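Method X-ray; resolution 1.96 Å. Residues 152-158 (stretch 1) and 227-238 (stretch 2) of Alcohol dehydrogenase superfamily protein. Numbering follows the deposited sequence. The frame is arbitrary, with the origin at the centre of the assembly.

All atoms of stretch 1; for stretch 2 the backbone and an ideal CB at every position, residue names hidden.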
# COMPACT_ATOMS: atom_id res chain seq x y z
N GLN A 152 7.05 37.99 -9.02
CA GLN A 152 8.19 37.45 -8.29
C GLN A 152 9.19 36.81 -9.23
O GLN A 152 8.83 36.31 -10.30
CB GLN A 152 7.74 36.40 -7.27
CG GLN A 152 6.98 36.94 -6.07
CD GLN A 152 6.64 35.86 -5.07
OE1 GLN A 152 6.10 34.81 -5.43
NE2 GLN A 152 6.95 36.10 -3.80
N THR A 153 10.46 36.84 -8.85
CA THR A 153 11.50 36.22 -9.65
C THR A 153 11.57 34.77 -9.20
O THR A 153 11.66 34.49 -8.00
CB THR A 153 12.86 36.90 -9.43
OG1 THR A 153 13.16 36.93 -8.03
CG2 THR A 153 12.83 38.32 -9.99
N VAL A 154 11.52 33.86 -10.16
CA VAL A 154 11.55 32.43 -9.85
C VAL A 154 12.67 31.73 -10.60
O VAL A 154 12.84 31.92 -11.80
CB VAL A 154 10.21 31.75 -10.23
CG1 VAL A 154 10.30 30.24 -10.01
CG2 VAL A 154 9.07 32.33 -9.41
N LEU A 155 13.44 30.92 -9.87
CA LEU A 155 14.53 30.17 -10.46
C LEU A 155 14.20 28.68 -10.39
O LEU A 155 14.02 28.13 -9.29
CB LEU A 155 15.83 30.42 -9.69
CG LEU A 155 17.02 29.55 -10.11
CD1 LEU A 155 17.41 29.88 -11.55
CD2 LEU A 155 18.18 29.76 -9.16
N ILE A 156 14.11 28.03 -11.54
CA ILE A 156 13.82 26.61 -11.59
C ILE A 156 15.13 25.88 -11.89
O ILE A 156 15.74 26.10 -12.93
CB ILE A 156 12.82 26.25 -12.71
CG1 ILE A 156 11.50 27.00 -12.50
CG2 ILE A 156 12.58 24.74 -12.73
CD1 ILE A 156 10.79 26.66 -11.21
N GLN A 157 15.56 25.03 -10.96
CA GLN A 157 16.79 24.25 -11.12
C GLN A 157 16.46 22.96 -11.87
O GLN A 157 15.75 22.10 -11.35
CB GLN A 157 17.38 23.91 -9.75
CG GLN A 157 17.67 25.13 -8.89
CD GLN A 157 19.01 25.78 -9.21
OE1 GLN A 157 19.38 25.92 -10.37
NE2 GLN A 157 19.74 26.17 -8.17
N GLY A 158 16.98 22.83 -13.09
CA GLY A 158 16.71 21.65 -13.90
C GLY A 158 15.48 21.87 -14.76
O GLY A 158 14.57 21.04 -14.79
N UNK A 227 23.53 18.45 -4.14
CA UNK A 227 24.26 19.72 -4.19
C UNK A 227 23.44 20.86 -4.80
O UNK A 227 23.67 22.03 -4.50
CB UNK A 227 25.55 19.54 -4.99
N UNK A 228 22.49 20.51 -5.67
CA UNK A 228 21.66 21.52 -6.31
C UNK A 228 20.80 22.25 -5.27
O UNK A 228 20.46 23.42 -5.44
CB UNK A 228 20.78 20.88 -7.38
N UNK A 229 20.45 21.55 -4.19
CA UNK A 229 19.64 22.17 -3.14
C UNK A 229 20.50 23.20 -2.41
O UNK A 229 20.03 24.29 -2.06
CB UNK A 229 19.10 21.12 -2.17
N UNK A 230 21.77 22.86 -2.18
CA UNK A 230 22.68 23.79 -1.51
C UNK A 230 22.84 25.03 -2.39
O UNK A 230 22.86 26.15 -1.89
CB UNK A 230 24.04 23.14 -1.23
N UNK A 231 22.94 24.82 -3.70
CA UNK A 231 23.09 25.94 -4.63
C UNK A 231 21.83 26.81 -4.58
O UNK A 231 21.90 28.03 -4.73
CB UNK A 231 23.35 25.44 -6.05
N UNK A 232 20.69 26.17 -4.35
CA UNK A 232 19.42 26.88 -4.27
C UNK A 232 19.41 27.80 -3.05
O UNK A 232 18.89 28.91 -3.10
CB UNK A 232 18.25 25.89 -4.21
N UNK A 233 19.97 27.32 -1.95
CA UNK A 233 20.04 28.12 -0.73
C UNK A 233 20.92 29.34 -1.02
O UNK A 233 20.73 30.41 -0.44
CB UNK A 233 20.59 27.30 0.44
N UNK A 234 21.88 29.16 -1.91
CA UNK A 234 22.80 30.22 -2.27
C UNK A 234 22.17 31.28 -3.19
O UNK A 234 22.49 32.46 -3.09
CB UNK A 234 24.03 29.61 -2.95
N UNK A 235 21.27 30.84 -4.06
CA UNK A 235 20.61 31.74 -5.01
C UNK A 235 19.37 32.48 -4.50
O UNK A 235 18.95 33.46 -5.10
CB UNK A 235 20.21 30.93 -6.25
N UNK A 236 18.79 32.01 -3.40
CA UNK A 236 17.58 32.63 -2.86
C UNK A 236 17.82 34.02 -2.26
O UNK A 236 18.87 34.28 -1.66
CB UNK A 236 16.97 31.72 -1.79
N UNK A 237 16.84 34.91 -2.44
CA UNK A 237 16.90 36.28 -1.94
C UNK A 237 16.63 36.27 -0.43
O UNK A 237 16.06 35.32 0.09
CB UNK A 237 15.90 37.17 -2.67
N UNK A 238 17.06 37.32 0.26
CA UNK A 238 16.83 37.43 1.70
C UNK A 238 15.33 37.41 1.93
O UNK A 238 14.58 38.08 1.22
CB UNK A 238 17.46 38.70 2.28

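Strand 153-157 and the helix that opens stretch 2 at 227 run nearly antiparallel, at 167°, with axes 10.1 Å apart at closest approach. T153, L155 and Q157 direct their CA-to-CB bonds toward the second stretch, so it meets an alternating row of hydroxyl, leucine and glutamine side chains.

Position 227 has helical angles (phi -62°, psi -27°) and an ideal CB with nothing of stretch 1 within 5.5 Å. Many residues would suit it, including proline, whose phi is close to this value and which is well tolerated in the first turn of a helix. It is P227, and its carbonyl accepts the backbone bond from the nitrogen of 231.

At 228 the CA-to-CB bond points toward stretch 1, and the ideal CB lies 5.1 Å from Q157 CB. That gap leaves room for a modest aliphatic group against the base of the glutamine; valine, isoleucine or leucine are reasonable. The residue is V228, with chi1 in t, and its CG1 packs 3.6 Å from Q157 CB.

Position 229 points away and 230 is out of reach, so stretch 1 constrains neither. They are L229 and D230.

Position 231 again points toward the strand, its ideal CB 4.2 Å from Q157 NE2. With the amide so near, a small residue such as alanine, serine or glycine fits easily. A231 places its methyl carbon CB 4.2 Å from Q157 NE2, a contact without a hydrogen bond.

At 232 the bond points sideways, yet the ideal CB is also 4.2 Å from Q157 NE2. A short side chain with an acceptor could use this donor, making serine or threonine attractive, while alanine would simply pack. The residue is S232. With chi1 in m, its OG receives a weak hydrogen bond from Q157 NE2 (3.4 Å, 161°) and donates to V228 O at 2.8 Å, one turn back. The hydroxyl thus links the glutamine amide to the helix backbone.

Positions 233 and 234 are out of reach, and the visible atoms favour no particular side chain; they are F233 and S234.

Position 235 points toward stretch 1, with its ideal CB just 3.7 Å from L155 CD2 and 5.2 Å from Q157 NE2. The CB already makes the apolar contact, so alanine is an obvious candidate. A235 fulfils this, its CB 3.7 Å from L155 CD2.

At 236 the chain leaves helical angles (phi -70°, psi 144°), and the bond points sideways without reaching stretch 1. Beta-branched residues suit such an extended backbone; this one is V236.

Position 237 points toward stretch 1, but its ideal CB has nothing of that stretch within 5.5 Å. A long polar side chain could approach the threonine hydroxyl, whereas a short one would leave space. K237 extends until NZ is 4.3 Å from T153 OG1, and a water bridges them, 2.7 Å from K237 NZ, whose proton it accepts, and 2.7 Å from T153 OG1.

Position 238, where the chain turns a corner, is out of reach and open to many residues; it is R238.

Stretch 2 227-238: PVLDASFSAVKR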
# COMPACT_ATOMS: atom_id res chain seq x y z
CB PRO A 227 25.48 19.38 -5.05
CG PRO A 227 25.69 17.91 -4.78
CD PRO A 227 24.27 17.38 -4.81
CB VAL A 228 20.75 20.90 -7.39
CG1 VAL A 228 19.93 21.98 -8.07
CG2 VAL A 228 21.60 20.15 -8.43
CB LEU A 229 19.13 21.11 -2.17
CG LEU A 229 18.32 21.67 -0.99
CD1 LEU A 229 17.20 22.57 -1.51
CD2 LEU A 229 17.74 20.51 -0.18
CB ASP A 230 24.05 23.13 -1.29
CG ASP A 230 23.97 21.92 -0.39
OD1 ASP A 230 23.45 22.04 0.73
OD2 ASP A 230 24.44 20.84 -0.81
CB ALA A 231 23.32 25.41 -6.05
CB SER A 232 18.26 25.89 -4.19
OG SER A 232 18.22 25.06 -5.34
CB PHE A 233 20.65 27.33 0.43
CG PHE A 233 19.78 26.22 0.96
CD1 PHE A 233 18.43 26.13 0.63
CD2 PHE A 233 20.30 25.29 1.86
CE1 PHE A 233 17.61 25.14 1.19
CE2 PHE A 233 19.50 24.30 2.43
CZ PHE A 233 18.15 24.23 2.09
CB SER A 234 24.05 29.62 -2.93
OG SER A 234 24.98 30.62 -3.27
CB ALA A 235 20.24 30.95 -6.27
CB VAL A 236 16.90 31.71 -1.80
CG1 VAL A 236 17.73 31.66 -0.52
CG2 VAL A 236 15.48 32.17 -1.52
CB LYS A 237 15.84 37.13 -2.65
CG LYS A 237 15.72 38.57 -2.17
CD LYS A 237 14.60 39.31 -2.91
CE LYS A 237 14.88 39.43 -4.41
NZ LYS A 237 13.76 40.05 -5.17
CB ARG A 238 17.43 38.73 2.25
CG ARG A 238 17.04 39.05 3.70
CD ARG A 238 17.84 40.25 4.19
NE ARG A 238 19.27 39.98 4.07
CZ ARG A 238 19.91 39.07 4.79
NH1 ARG A 238 19.26 38.36 5.70
NH2 ARG A 238 21.20 38.84 4.58
O HOH W 1 14.78 38.97 -7.41
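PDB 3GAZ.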